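PDB 7CGF: PUM-HD domain-containing protein from Caenorhabditis elegans, which binds a short RNA through its Pumilio homology domain and probably recognises 3' untranslated regions of mRNAs. Local coordinates for residues A[179-185]-A[212-217]; A[246-251]-A[280-285]; A[297-301]-A[331-335]. The protein carries 2 engineered substitutions. One frame throughout, in Å; residues are numbered along the deposited sequence.

Contact 1: residues A[179-185]-A[212-217]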
ATOM      1  N   LEU A 179      -0.041  -0.406  18.123  1.00 15.04           N
ATOM      2  CA  LEU A 179      -0.728  -0.226  19.393  1.00 14.54           C
ATOM      3  C   LEU A 179       0.217   0.172  20.531  1.00 14.83           C
ATOM      4  O   LEU A 179      -0.183   0.120  21.699  1.00 15.70           O
ATOM      5  CB  LEU A 179      -1.468  -1.515  19.763  1.00 15.88           C
ATOM      6  CG  LEU A 179      -2.592  -1.914  18.801  1.00 20.81           C
ATOM      7  CD1 LEU A 179      -3.019  -3.361  19.047  1.00 22.18           C
ATOM      8  CD2 LEU A 179      -3.748  -0.954  18.952  1.00 25.83           C
ATOM      9  N   GLU A 180       1.441   0.608  20.229  1.00 13.69           N
ATOM     10  CA  GLU A 180       2.408   0.741  21.316  1.00 13.35           C
ATOM     11  C   GLU A 180       2.061   1.893  22.264  1.00 15.28           C
ATOM     12  O   GLU A 180       2.332   1.787  23.463  1.00 15.63           O
ATOM     13  CB  GLU A 180       3.830   0.874  20.749  1.00 17.38           C
ATOM     14  CG  GLU A 180       4.162   2.227  20.173  1.00 15.63           C
ATOM     15  CD  GLU A 180       5.499   2.245  19.420  1.00 26.63           C
ATOM     16  OE1 GLU A 180       6.226   1.239  19.454  1.00 25.71           O
ATOM     17  OE2 GLU A 180       5.811   3.268  18.796  1.00 27.41           O
ATOM     18  N   SER A 181       1.444   2.976  21.770  1.00 13.11           N
ATOM     19  CA  SER A 181       0.993   4.081  22.605  1.00 14.38           C
ATOM     20  C   SER A 181      -0.354   4.568  22.101  1.00 14.61           C
ATOM     21  O   SER A 181      -0.815   4.166  21.033  1.00 16.25           O
ATOM     22  CB  SER A 181       1.993   5.243  22.614  1.00 18.45           C
ATOM     23  OG  SER A 181       3.181   4.852  23.266  1.00 21.57           O
ATOM     24  N   SER A 182      -0.964   5.471  22.879  1.00 16.91           N
ATOM     25  CA  SER A 182      -2.313   5.942  22.559  1.00 18.12           C
ATOM     26  C   SER A 182      -2.392   6.547  21.165  1.00 17.74           C
ATOM     27  O   SER A 182      -3.343   6.271  20.421  1.00 21.17           O
ATOM     28  CB  SER A 182      -2.768   6.965  23.596  1.00 19.93           C
ATOM     29  OG  SER A 182      -2.879   6.349  24.861  1.00 20.81           O
ATOM     30  N   ASN A 183      -1.397   7.344  20.777  1.00 15.99           N
ATOM     31  CA  ASN A 183      -1.503   8.132  19.554  1.00 15.69           C
ATOM     32  C   ASN A 183      -0.844   7.479  18.345  1.00 14.08           C
ATOM     33  O   ASN A 183      -0.820   8.093  17.279  1.00 16.68           O
ATOM     34  CB  ASN A 183      -0.885   9.509  19.761  1.00 18.71           C
ATOM     35  CG  ASN A 183       0.613   9.441  20.041  1.00 26.69           C
ATOM     36  OD1 ASN A 183       1.114   8.460  20.611  1.00 30.11           O
ATOM     37  ND2 ASN A 183       1.333  10.488  19.649  1.00 41.62           N
ATOM     38  N   THR A 184      -0.305   6.270  18.480  1.00 15.51           N
ATOM     39  CA  THR A 184       0.499   5.706  17.392  1.00 11.51           C
ATOM     40  C   THR A 184      -0.336   5.470  16.134  1.00 14.36           C
ATOM     41  O   THR A 184       0.116   5.756  15.023  1.00 14.28           O
ATOM     42  CB  THR A 184       1.153   4.406  17.854  1.00 14.13           C
ATOM     43  OG1 THR A 184       1.846   4.657  19.082  1.00 15.25           O
ATOM     44  CG2 THR A 184       2.180   3.919  16.819  1.00 15.97           C
ATOM     45  N   ILE A 185      -1.551   4.934  16.278  1.00 13.36           N
ATOM     46  CA  ILE A 185      -2.353   4.666  15.087  1.00 13.96           C
ATOM     47  C   ILE A 185      -2.739   5.966  14.396  1.00 14.52           C
ATOM     48  O   ILE A 185      -2.722   6.054  13.161  1.00 14.72           O
ATOM     49  CB  ILE A 185      -3.580   3.812  15.440  1.00 14.74           C
ATOM     50  CG1 ILE A 185      -3.229   2.347  15.342  1.00 19.90           C
ATOM     51  CG2 ILE A 185      -4.776   4.153  14.541  1.00 24.68           C
ATOM     52  CD1 ILE A 185      -3.013   1.875  13.923  1.00 30.08           C
ATOM     53  N   PRO A 212      -8.380  -4.271  17.721  1.00 19.17           N
ATOM     54  CA  PRO A 212      -7.857  -3.115  18.466  1.00 20.16           C
ATOM     55  C   PRO A 212      -7.299  -2.016  17.571  1.00 17.37           C
ATOM     56  O   PRO A 212      -7.306  -0.849  17.974  1.00 15.82           O
ATOM     57  CB  PRO A 212      -6.769  -3.727  19.354  1.00 18.87           C
ATOM     58  CG  PRO A 212      -6.382  -4.999  18.665  1.00 19.97           C
ATOM     59  CD  PRO A 212      -7.613  -5.502  17.991  1.00 21.53           C
ATOM     60  N   VAL A 213      -6.776  -2.356  16.394  1.00 15.86           N
ATOM     61  CA  VAL A 213      -6.311  -1.324  15.465  1.00 16.59           C
ATOM     62  C   VAL A 213      -7.485  -0.460  15.025  1.00 15.93           C
ATOM     63  O   VAL A 213      -7.437   0.778  15.069  1.00 14.97           O
ATOM     64  CB  VAL A 213      -5.601  -1.976  14.262  1.00 16.57           C
ATOM     65  CG1 VAL A 213      -5.319  -0.943  13.162  1.00 18.29           C
ATOM     66  CG2 VAL A 213      -4.307  -2.648  14.706  1.00 16.08           C
ATOM     67  N   ILE A 214      -8.567  -1.111  14.607  1.00 16.29           N
ATOM     68  CA  ILE A 214      -9.770  -0.385  14.216  1.00 13.22           C
ATOM     69  C   ILE A 214     -10.313   0.411  15.393  1.00 14.14           C
ATOM     70  O   ILE A 214     -10.810   1.532  15.228  1.00 16.27           O
ATOM     71  CB  ILE A 214     -10.796  -1.375  13.642  1.00 12.50           C
ATOM     72  CG1 ILE A 214     -10.270  -1.893  12.294  1.00 16.51           C
ATOM     73  CG2 ILE A 214     -12.190  -0.714  13.477  1.00 16.49           C
ATOM     74  CD1 ILE A 214     -10.989  -3.140  11.760  1.00 18.92           C
ATOM     75  N   GLY A 215     -10.211  -0.141  16.604  1.00 17.22           N
ATOM     76  CA  GLY A 215     -10.707   0.583  17.766  1.00 17.07           C
ATOM     77  C   GLY A 215      -9.987   1.899  17.993  1.00 16.93           C
ATOM     78  O   GLY A 215     -10.605   2.899  18.370  1.00 16.90           O
ATOM     79  N   GLN A 216      -8.672   1.924  17.735  1.00 15.64           N
ATOM     80  CA  GLN A 216      -7.920   3.171  17.838  1.00 16.12           C
ATOM     81  C   GLN A 216      -8.360   4.164  16.773  1.00 17.41           C
ATOM     82  O   GLN A 216      -8.503   5.359  17.050  1.00 16.83           O
ATOM     83  CB  GLN A 216      -6.410   2.919  17.692  1.00 18.46           C
ATOM     84  CG  GLN A 216      -5.610   2.605  18.958  1.00 26.17           C
ATOM     85  CD  GLN A 216      -6.172   3.232  20.222  1.00 21.25           C
ATOM     86  OE1 GLN A 216      -7.010   2.627  20.861  1.00 18.56           O
ATOM     87  NE2 GLN A 216      -5.706   4.426  20.592  1.00 18.95           N
ATOM     88  N   ILE A 217      -8.558   3.692  15.541  1.00 15.31           N
ATOM     89  CA  ILE A 217      -9.022   4.581  14.472  1.00 14.97           C
ATOM     90  C   ILE A 217     -10.350   5.228  14.853  1.00 14.90           C
ATOM     91  O   ILE A 217     -10.549   6.431  14.649  1.00 15.96           O
ATOM     92  CB  ILE A 217      -9.114   3.808  13.143  1.00 15.30           C
ATOM     93  CG1 ILE A 217      -7.718   3.351  12.695  1.00 13.44           C
ATOM     94  CG2 ILE A 217      -9.768   4.684  12.067  1.00 17.01           C
ATOM     95  CD1 ILE A 217      -7.715   2.248  11.656  1.00 14.82           C
TER
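The start of the short helix 184-189, with the turn leading into it, packs on helix 207-219, which bends at Pro212. Two side chains of 179-185, Leu179 and Ile185, and the carbonyl of Ser182 meet this helix. Leu179, just past the end of helix 172-178, adopts an m,t rotamer. Its CA-to-CB bond runs sideways, yet the isobutyl tip comes close: CD1 of Leu179 is 3.8 Å from CG of Pro212, and its CD2 is 4.0 Å from CG of Gln216. Ile185 instead points toward the helix. With chi1 at -89° and chi2 at -70°, it places CD1 3.7 Å from CG1 of Val213, while its CG2 lies 3.6 Å from CG1 of Ile217. Gln216 is the least regular, with chi1 at -89° and chi2 between wells at -29°. Its CB packs 3.7 Å from CB of Ile185, and the amide bends over so that NE2 donates to O of Ser182 at 3.0 Å (N-H...O angle 136°). That carbonyl lies in the type I turn Ser181-Thr184; Gln216 OE1 is hydrogen-bonded to Lys219 NZ. Both segments fall largely in one predicted Pumilio repeat, whose first and third helices meet here, with Ile185 also touching Val198 of helix 194-204. An aliphatic patch, buried at Ile185, Val213 and Ile217 but open to solvent at Pro212, plus one side-chain-to-backbone hydrogen bond, implies mainly dispersive packing.

Contact 2: residues A[246-251]-A[280-285]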
ATOM      1  N   ARG A 246     -18.846  -0.977  10.312  1.00 22.00           N
ATOM      2  CA  ARG A 246     -19.548  -0.226   9.275  1.00 23.03           C
ATOM      3  C   ARG A 246     -20.781   0.463   9.839  1.00 25.00           C
ATOM      4  O   ARG A 246     -21.069   1.609   9.481  1.00 21.99           O
ATOM      5  CB  ARG A 246     -19.919  -1.133   8.102  1.00 22.19           C
ATOM      6  CG  ARG A 246     -18.792  -1.348   7.109  1.00 23.68           C
ATOM      7  CD  ARG A 246     -19.199  -2.235   5.953  1.00 25.94           C
ATOM      8  NE  ARG A 246     -19.563  -3.579   6.398  1.00 25.08           N
ATOM      9  CZ  ARG A 246     -18.666  -4.506   6.705  1.00 30.51           C
ATOM     10  NH1 ARG A 246     -17.370  -4.221   6.612  1.00 24.95           N
ATOM     11  NH2 ARG A 246     -19.055  -5.711   7.108  1.00 28.16           N
ATOM     12  N   MET A 247     -21.511  -0.202  10.748  1.00 20.68           N
ATOM     13  CA  MET A 247     -22.661   0.453  11.361  1.00 24.44           C
ATOM     14  C   MET A 247     -22.237   1.697  12.135  1.00 23.22           C
ATOM     15  O   MET A 247     -22.865   2.756  12.018  1.00 22.13           O
ATOM     16  CB  MET A 247     -23.418  -0.534  12.262  1.00 24.91           C
ATOM     17  CG  MET A 247     -24.506   0.098  13.125  1.00 27.83           C
ATOM     18  SD  MET A 247     -25.763   0.908  12.113  1.00 40.56           S
ATOM     19  CE  MET A 247     -26.023  -0.307  10.908  1.00 34.52           C
ATOM     20  N   VAL A 248     -21.152   1.603  12.910  1.00 20.93           N
ATOM     21  CA  VAL A 248     -20.720   2.768  13.668  1.00 21.44           C
ATOM     22  C   VAL A 248     -20.332   3.892  12.714  1.00 19.60           C
ATOM     23  O   VAL A 248     -20.686   5.062  12.932  1.00 19.88           O
ATOM     24  CB  VAL A 248     -19.568   2.385  14.618  1.00 23.93           C
ATOM     25  CG1 VAL A 248     -18.922   3.625  15.195  1.00 20.98           C
ATOM     26  CG2 VAL A 248     -20.097   1.509  15.745  1.00 20.42           C
ATOM     27  N   ILE A 249     -19.627   3.549  11.630  1.00 21.99           N
ATOM     28  CA  ILE A 249     -19.163   4.572  10.690  1.00 17.88           C
ATOM     29  C   ILE A 249     -20.346   5.197   9.965  1.00 19.48           C
ATOM     30  O   ILE A 249     -20.462   6.423   9.875  1.00 20.12           O
ATOM     31  CB  ILE A 249     -18.136   3.983   9.710  1.00 16.75           C
ATOM     32  CG1 ILE A 249     -16.813   3.724  10.444  1.00 15.69           C
ATOM     33  CG2 ILE A 249     -17.890   4.937   8.544  1.00 19.55           C
ATOM     34  CD1 ILE A 249     -15.814   2.939   9.617  1.00 17.96           C
ATOM     35  N   VAL A 250     -21.273   4.362   9.483  1.00 20.42           N
ATOM     36  CA  VAL A 250     -22.408   4.886   8.725  1.00 16.69           C
ATOM     37  C   VAL A 250     -23.310   5.713   9.620  1.00 20.43           C
ATOM     38  O   VAL A 250     -23.883   6.718   9.180  1.00 22.33           O
ATOM     39  CB  VAL A 250     -23.170   3.728   8.055  1.00 22.51           C
ATOM     40  CG1 VAL A 250     -24.527   4.199   7.523  1.00 20.83           C
ATOM     41  CG2 VAL A 250     -22.312   3.124   6.952  1.00 21.37           C
ATOM     42  N   THR A 251     -23.472   5.301  10.882  1.00 18.65           N
ATOM     43  CA  THR A 251     -24.256   6.104  11.815  1.00 23.09           C
ATOM     44  C   THR A 251     -23.617   7.464  12.012  1.00 20.69           C
ATOM     45  O   THR A 251     -24.303   8.491  11.994  1.00 21.51           O
ATOM     46  CB  THR A 251     -24.399   5.382  13.156  1.00 23.17           C
ATOM     47  OG1 THR A 251     -25.105   4.154  12.966  1.00 25.22           O
ATOM     48  CG2 THR A 251     -25.147   6.230  14.171  1.00 26.07           C
ATOM     49  N   TYR A 280     -29.426  -1.339   4.114  1.00 24.45           N
ATOM     50  CA  TYR A 280     -29.895  -0.619   5.293  1.00 27.24           C
ATOM     51  C   TYR A 280     -28.964   0.532   5.671  1.00 22.16           C
ATOM     52  O   TYR A 280     -29.417   1.499   6.302  1.00 24.64           O
ATOM     53  CB  TYR A 280     -30.112  -1.576   6.475  1.00 30.48           C
ATOM     54  CG  TYR A 280     -28.890  -2.052   7.244  1.00 29.33           C
ATOM     55  CD1 TYR A 280     -27.812  -2.644   6.604  1.00 29.50           C
ATOM     56  CD2 TYR A 280     -28.842  -1.927   8.622  1.00 28.98           C
ATOM     57  CE1 TYR A 280     -26.705  -3.093   7.326  1.00 29.06           C
ATOM     58  CE2 TYR A 280     -27.762  -2.384   9.341  1.00 31.32           C
ATOM     59  CZ  TYR A 280     -26.690  -2.946   8.693  1.00 27.09           C
ATOM     60  OH  TYR A 280     -25.592  -3.387   9.422  1.00 29.90           O
ATOM     61  N   HIS A 281     -27.701   0.474   5.242  1.00 24.35           N
ATOM     62  CA  HIS A 281     -26.783   1.596   5.446  1.00 24.05           C
ATOM     63  C   HIS A 281     -27.046   2.715   4.451  1.00 23.20           C
ATOM     64  O   HIS A 281     -27.024   3.902   4.814  1.00 22.58           O
ATOM     65  CB  HIS A 281     -25.343   1.130   5.299  1.00 26.29           C
ATOM     66  CG  HIS A 281     -24.864   0.298   6.436  1.00 28.37           C
ATOM     67  ND1 HIS A 281     -23.906  -0.680   6.285  1.00 32.15           N
ATOM     68  CD2 HIS A 281     -25.200   0.301   7.746  1.00 27.89           C
ATOM     69  CE1 HIS A 281     -23.672  -1.244   7.454  1.00 28.99           C
ATOM     70  NE2 HIS A 281     -24.437  -0.664   8.357  1.00 28.67           N
ATOM     71  N   LYS A 282     -27.272   2.344   3.189  1.00 22.55           N
ATOM     72  CA  LYS A 282     -27.672   3.321   2.185  1.00 23.57           C
ATOM     73  C   LYS A 282     -28.951   4.033   2.599  1.00 26.44           C
ATOM     74  O   LYS A 282     -29.089   5.245   2.401  1.00 25.04           O
ATOM     75  CB  LYS A 282     -27.854   2.632   0.832  1.00 25.62           C
ATOM     76  CG  LYS A 282     -26.577   2.077   0.219  1.00 28.66           C
ATOM     77  CD  LYS A 282     -26.902   1.113  -0.914  1.00 33.26           C
ATOM     78  CE  LYS A 282     -25.648   0.555  -1.531  1.00 33.84           C
ATOM     79  NZ  LYS A 282     -25.940  -0.317  -2.707  1.00 36.49           N
ATOM     80  N   SER A 283     -29.889   3.300   3.207  1.00 23.02           N
ATOM     81  CA  SER A 283     -31.126   3.909   3.690  1.00 24.72           C
ATOM     82  C   SER A 283     -30.855   4.991   4.735  1.00 24.59           C
ATOM     83  O   SER A 283     -31.535   6.023   4.760  1.00 24.03           O
ATOM     84  CB  SER A 283     -32.043   2.808   4.250  1.00 28.81           C
ATOM     85  OG  SER A 283     -33.164   3.324   4.945  1.00 40.85           O
ATOM     86  N   MET A 284     -29.879   4.769   5.622  1.00 23.44           N
ATOM     87  CA  MET A 284     -29.559   5.775   6.632  1.00 21.99           C
ATOM     88  C   MET A 284     -28.984   7.040   6.004  1.00 21.49           C
ATOM     89  O   MET A 284     -29.327   8.155   6.423  1.00 20.44           O
ATOM     90  CB  MET A 284     -28.580   5.198   7.648  1.00 22.32           C
ATOM     91  CG  MET A 284     -29.191   4.064   8.441  1.00 25.84           C
ATOM     92  SD  MET A 284     -27.949   3.255   9.431  1.00 30.90           S
ATOM     93  CE  MET A 284     -27.406   4.669  10.392  1.00 26.85           C
ATOM     94  N   ILE A 285     -28.090   6.882   5.024  1.00 21.22           N
ATOM     95  CA  ILE A 285     -27.480   8.037   4.362  1.00 18.36           C
ATOM     96  C   ILE A 285     -28.521   8.786   3.536  1.00 23.42           C
ATOM     97  O   ILE A 285     -28.622  10.014   3.614  1.00 21.41           O
ATOM     98  CB  ILE A 285     -26.284   7.595   3.501  1.00 21.80           C
ATOM     99  CG1 ILE A 285     -25.201   6.971   4.380  1.00 21.28           C
ATOM    100  CG2 ILE A 285     -25.716   8.778   2.698  1.00 25.81           C
ATOM    101  CD1 ILE A 285     -24.098   6.258   3.589  1.00 22.44           C
TER
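This is an inter-repeat contact of a Pumilio solenoid: helices 243-255 and 279-290 are the third helices of two successive predicted repeats, 216-251 and 252-287. Their local axes approach to 10.0 Å and run nearly parallel, 15° apart. Val250, aimed toward the partner helix, sets CG2 over the face of the His281 ring in a CH-pi contact, 4.1 Å from the centroid and 22° off the normal. Met247, in a t,p,p rotamer, reaches the ring edge instead, with SD 5.2 Å from the centroid and 81° off the normal. Such stacking of equivalent helices, repeat upon repeat, builds the curved right-handed superhelix of the PUF fold. Farther along, Met284 brings SD to 4.2 Å from SD of Met247 and 4.0 Å from CG1 of Val250, whose CG1 also lies 4.2 Å from CG1 of Ile285. Thr251 OG1 donates to Met247 O at 2.8 Å within its own helix and lies 3.5 Å from CE of Met284, and Tyr280 OH is hydrogen-bonded to Glu243 OE2.

Contact 3: residues A[297-301]-A[331-335]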
ATOM      1  N   VAL A 297     -33.427  24.177   3.297  1.00 43.76           N
ATOM      2  CA  VAL A 297     -33.650  23.245   2.194  1.00 44.63           C
ATOM      3  C   VAL A 297     -33.049  21.891   2.568  1.00 43.82           C
ATOM      4  O   VAL A 297     -32.206  21.826   3.479  1.00 38.08           O
ATOM      5  CB  VAL A 297     -33.062  23.791   0.881  1.00 45.46           C
ATOM      6  CG1 VAL A 297     -33.520  25.219   0.643  1.00 41.60           C
ATOM      7  CG2 VAL A 297     -31.560  23.721   0.901  1.00 39.99           C
ATOM      8  N   PRO A 298     -33.458  20.791   1.923  1.00 40.89           N
ATOM      9  CA  PRO A 298     -32.931  19.473   2.302  1.00 39.33           C
ATOM     10  C   PRO A 298     -31.427  19.390   2.097  1.00 36.79           C
ATOM     11  O   PRO A 298     -30.860  20.055   1.228  1.00 32.19           O
ATOM     12  CB  PRO A 298     -33.669  18.508   1.366  1.00 35.19           C
ATOM     13  CG  PRO A 298     -34.891  19.251   0.934  1.00 44.23           C
ATOM     14  CD  PRO A 298     -34.485  20.686   0.871  1.00 41.28           C
ATOM     15  N   ILE A 299     -30.788  18.547   2.916  1.00 33.59           N
ATOM     16  CA  ILE A 299     -29.332  18.413   2.888  1.00 30.09           C
ATOM     17  C   ILE A 299     -28.847  18.061   1.489  1.00 26.80           C
ATOM     18  O   ILE A 299     -27.821  18.579   1.029  1.00 27.40           O
ATOM     19  CB  ILE A 299     -28.876  17.371   3.931  1.00 30.34           C
ATOM     20  CG1 ILE A 299     -29.237  17.828   5.350  1.00 36.65           C
ATOM     21  CG2 ILE A 299     -27.393  17.103   3.831  1.00 30.42           C
ATOM     22  CD1 ILE A 299     -28.407  18.977   5.852  1.00 34.90           C
ATOM     23  N   VAL A 300     -29.565  17.173   0.791  1.00 23.20           N
ATOM     24  CA  VAL A 300     -29.127  16.725  -0.530  1.00 27.14           C
ATOM     25  C   VAL A 300     -29.061  17.895  -1.507  1.00 28.09           C
ATOM     26  O   VAL A 300     -28.192  17.929  -2.390  1.00 24.90           O
ATOM     27  CB  VAL A 300     -30.038  15.587  -1.046  1.00 21.38           C
ATOM     28  CG1 VAL A 300     -31.517  16.040  -1.136  1.00 25.03           C
ATOM     29  CG2 VAL A 300     -29.535  15.055  -2.383  1.00 23.49           C
ATOM     30  N   VAL A 301     -29.950  18.880  -1.349  1.00 26.72           N
ATOM     31  CA  VAL A 301     -29.923  20.065  -2.200  1.00 26.71           C
ATOM     32  C   VAL A 301     -28.692  20.913  -1.897  1.00 28.01           C
ATOM     33  O   VAL A 301     -27.953  21.306  -2.808  1.00 31.31           O
ATOM     34  CB  VAL A 301     -31.222  20.869  -2.024  1.00 29.86           C
ATOM     35  CG1 VAL A 301     -31.179  22.131  -2.866  1.00 33.95           C
ATOM     36  CG2 VAL A 301     -32.420  19.998  -2.382  1.00 29.88           C
ATOM     37  N   THR A 331     -37.324  14.632  -3.557  1.00 34.03           N
ATOM     38  CA  THR A 331     -36.776  15.678  -2.704  1.00 32.64           C
ATOM     39  C   THR A 331     -36.077  16.772  -3.509  1.00 30.78           C
ATOM     40  O   THR A 331     -36.143  17.949  -3.139  1.00 38.63           O
ATOM     41  CB  THR A 331     -35.802  15.050  -1.697  1.00 30.36           C
ATOM     42  OG1 THR A 331     -36.475  14.006  -0.981  1.00 32.43           O
ATOM     43  CG2 THR A 331     -35.297  16.077  -0.707  1.00 28.51           C
ATOM     44  N   VAL A 332     -35.428  16.410  -4.609  1.00 30.63           N
ATOM     45  CA  VAL A 332     -34.580  17.345  -5.342  1.00 33.47           C
ATOM     46  C   VAL A 332     -35.364  18.109  -6.406  1.00 43.21           C
ATOM     47  O   VAL A 332     -35.133  19.305  -6.604  1.00 40.11           O
ATOM     48  CB  VAL A 332     -33.391  16.586  -5.964  1.00 32.78           C
ATOM     49  CG1 VAL A 332     -32.656  17.471  -6.966  1.00 35.23           C
ATOM     50  CG2 VAL A 332     -32.430  16.110  -4.872  1.00 32.15           C
ATOM     51  N   ARG A 333     -36.299  17.438  -7.083  1.00 43.07           N
ATOM     52  CA  ARG A 333     -36.947  18.018  -8.263  1.00 46.78           C
ATOM     53  C   ARG A 333     -37.501  19.430  -8.069  1.00 45.19           C
ATOM     54  O   ARG A 333     -37.325  20.252  -8.982  1.00 46.17           O
ATOM     55  CB  ARG A 333     -38.056  17.080  -8.764  1.00 46.40           C
ATOM     56  CG  ARG A 333     -38.473  17.372 -10.204  1.00 48.01           C
ATOM     57  CD  ARG A 333     -39.647  16.518 -10.672  1.00 38.59           C
ATOM     58  NE  ARG A 333     -39.288  15.133 -10.963  1.00 44.20           N
ATOM     59  CZ  ARG A 333     -38.649  14.738 -12.061  1.00 41.44           C
ATOM     60  NH1 ARG A 333     -38.283  15.628 -12.972  1.00 48.06           N
ATOM     61  NH2 ARG A 333     -38.372  13.454 -12.245  1.00 41.27           N
ATOM     62  N   PRO A 334     -38.160  19.784  -6.956  1.00 45.48           N
ATOM     63  CA  PRO A 334     -38.600  21.183  -6.795  1.00 44.51           C
ATOM     64  C   PRO A 334     -37.479  22.209  -6.876  1.00 49.13           C
ATOM     65  O   PRO A 334     -37.728  23.358  -7.265  1.00 46.60           O
ATOM     66  CB  PRO A 334     -39.253  21.184  -5.406  1.00 41.36           C
ATOM     67  CG  PRO A 334     -39.732  19.792  -5.221  1.00 46.04           C
ATOM     68  CD  PRO A 334     -38.708  18.919  -5.894  1.00 44.24           C
ATOM     69  N   HIS A 335     -36.253  21.841  -6.520  1.00 45.94           N
ATOM     70  CA  HIS A 335     -35.158  22.798  -6.445  1.00 45.86           C
ATOM     71  C   HIS A 335     -34.348  22.877  -7.729  1.00 45.19           C
ATOM     72  O   HIS A 335     -33.351  23.604  -7.770  1.00 48.62           O
ATOM     73  CB  HIS A 335     -34.242  22.442  -5.272  1.00 42.87           C
ATOM     74  CG  HIS A 335     -34.969  22.313  -3.971  1.00 38.53           C
ATOM     75  ND1 HIS A 335     -34.928  23.287  -2.998  1.00 42.32           N
ATOM     76  CD2 HIS A 335     -35.770  21.334  -3.489  1.00 38.80           C
ATOM     77  CE1 HIS A 335     -35.667  22.912  -1.970  1.00 40.01           C
ATOM     78  NE2 HIS A 335     -36.189  21.729  -2.241  1.00 39.97           N
TER
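Val297 opens the first segment in extended conformation (phi/psi -82°/160°), with its CB 4.0 Å from CE1 of His335. Pro298 follows at the N-cap of helix 299-304 and touches two partners: its CB lies 3.6 Å from CG2 of Thr331, and its CD 3.7 Å from NE2 of His335. Ile299 turns away. Val300 then points back across, where CG1 is 3.8 Å from CG2 of Thr331 and likewise 3.8 Å from CG2 of Val332. Val301 lays CG2 over the face of the His335 ring, 3.9 Å from the centroid and 18° off its normal, a well-formed CH-pi contact. The ring is carried there by the 3-10 segment 333-335, where His335 N donates at 2.8 Å to O of Val332 just before it. Here the first helix of the last predicted Pumilio repeat, 294-331, meets the end of helix 322-332 in that same repeat, close to helix 279-290 of the preceding one, which Val300 and Thr331 both touch. Thr331 OG1 is hydrogen-bonded to Glu327 O in its own helix, while its CG2 faces the first segment. Val297, Pro298 and Val301 gather round one imidazole while Thr331 and Val332 pack beside them, implying cohesion by dispersion and CH-pi contact.

The three contacts follow one another along the solenoid toward its C-terminal end. Centres of contacts 1 and 2 are 23 Å apart, those of 2 and 3 are 21 Å, and those of 1 and 3 are 40 Å, so the path bends at contact 2, by roughly 50° from straight, consistent with a curved solenoid. Neighbouring contacts do not touch: nearest atoms are about 6 Å apart between 1 and 2, and 7 Å between 2 and 3. Contacts 1 and 3 join first and third helices within a repeat; contact 2 joins third helices across repeats. In all three the nearest atom is about 12 to 13 Å from the bound RNA, consistent with a framework behind the middle, RNA-facing helices of PUF repeats.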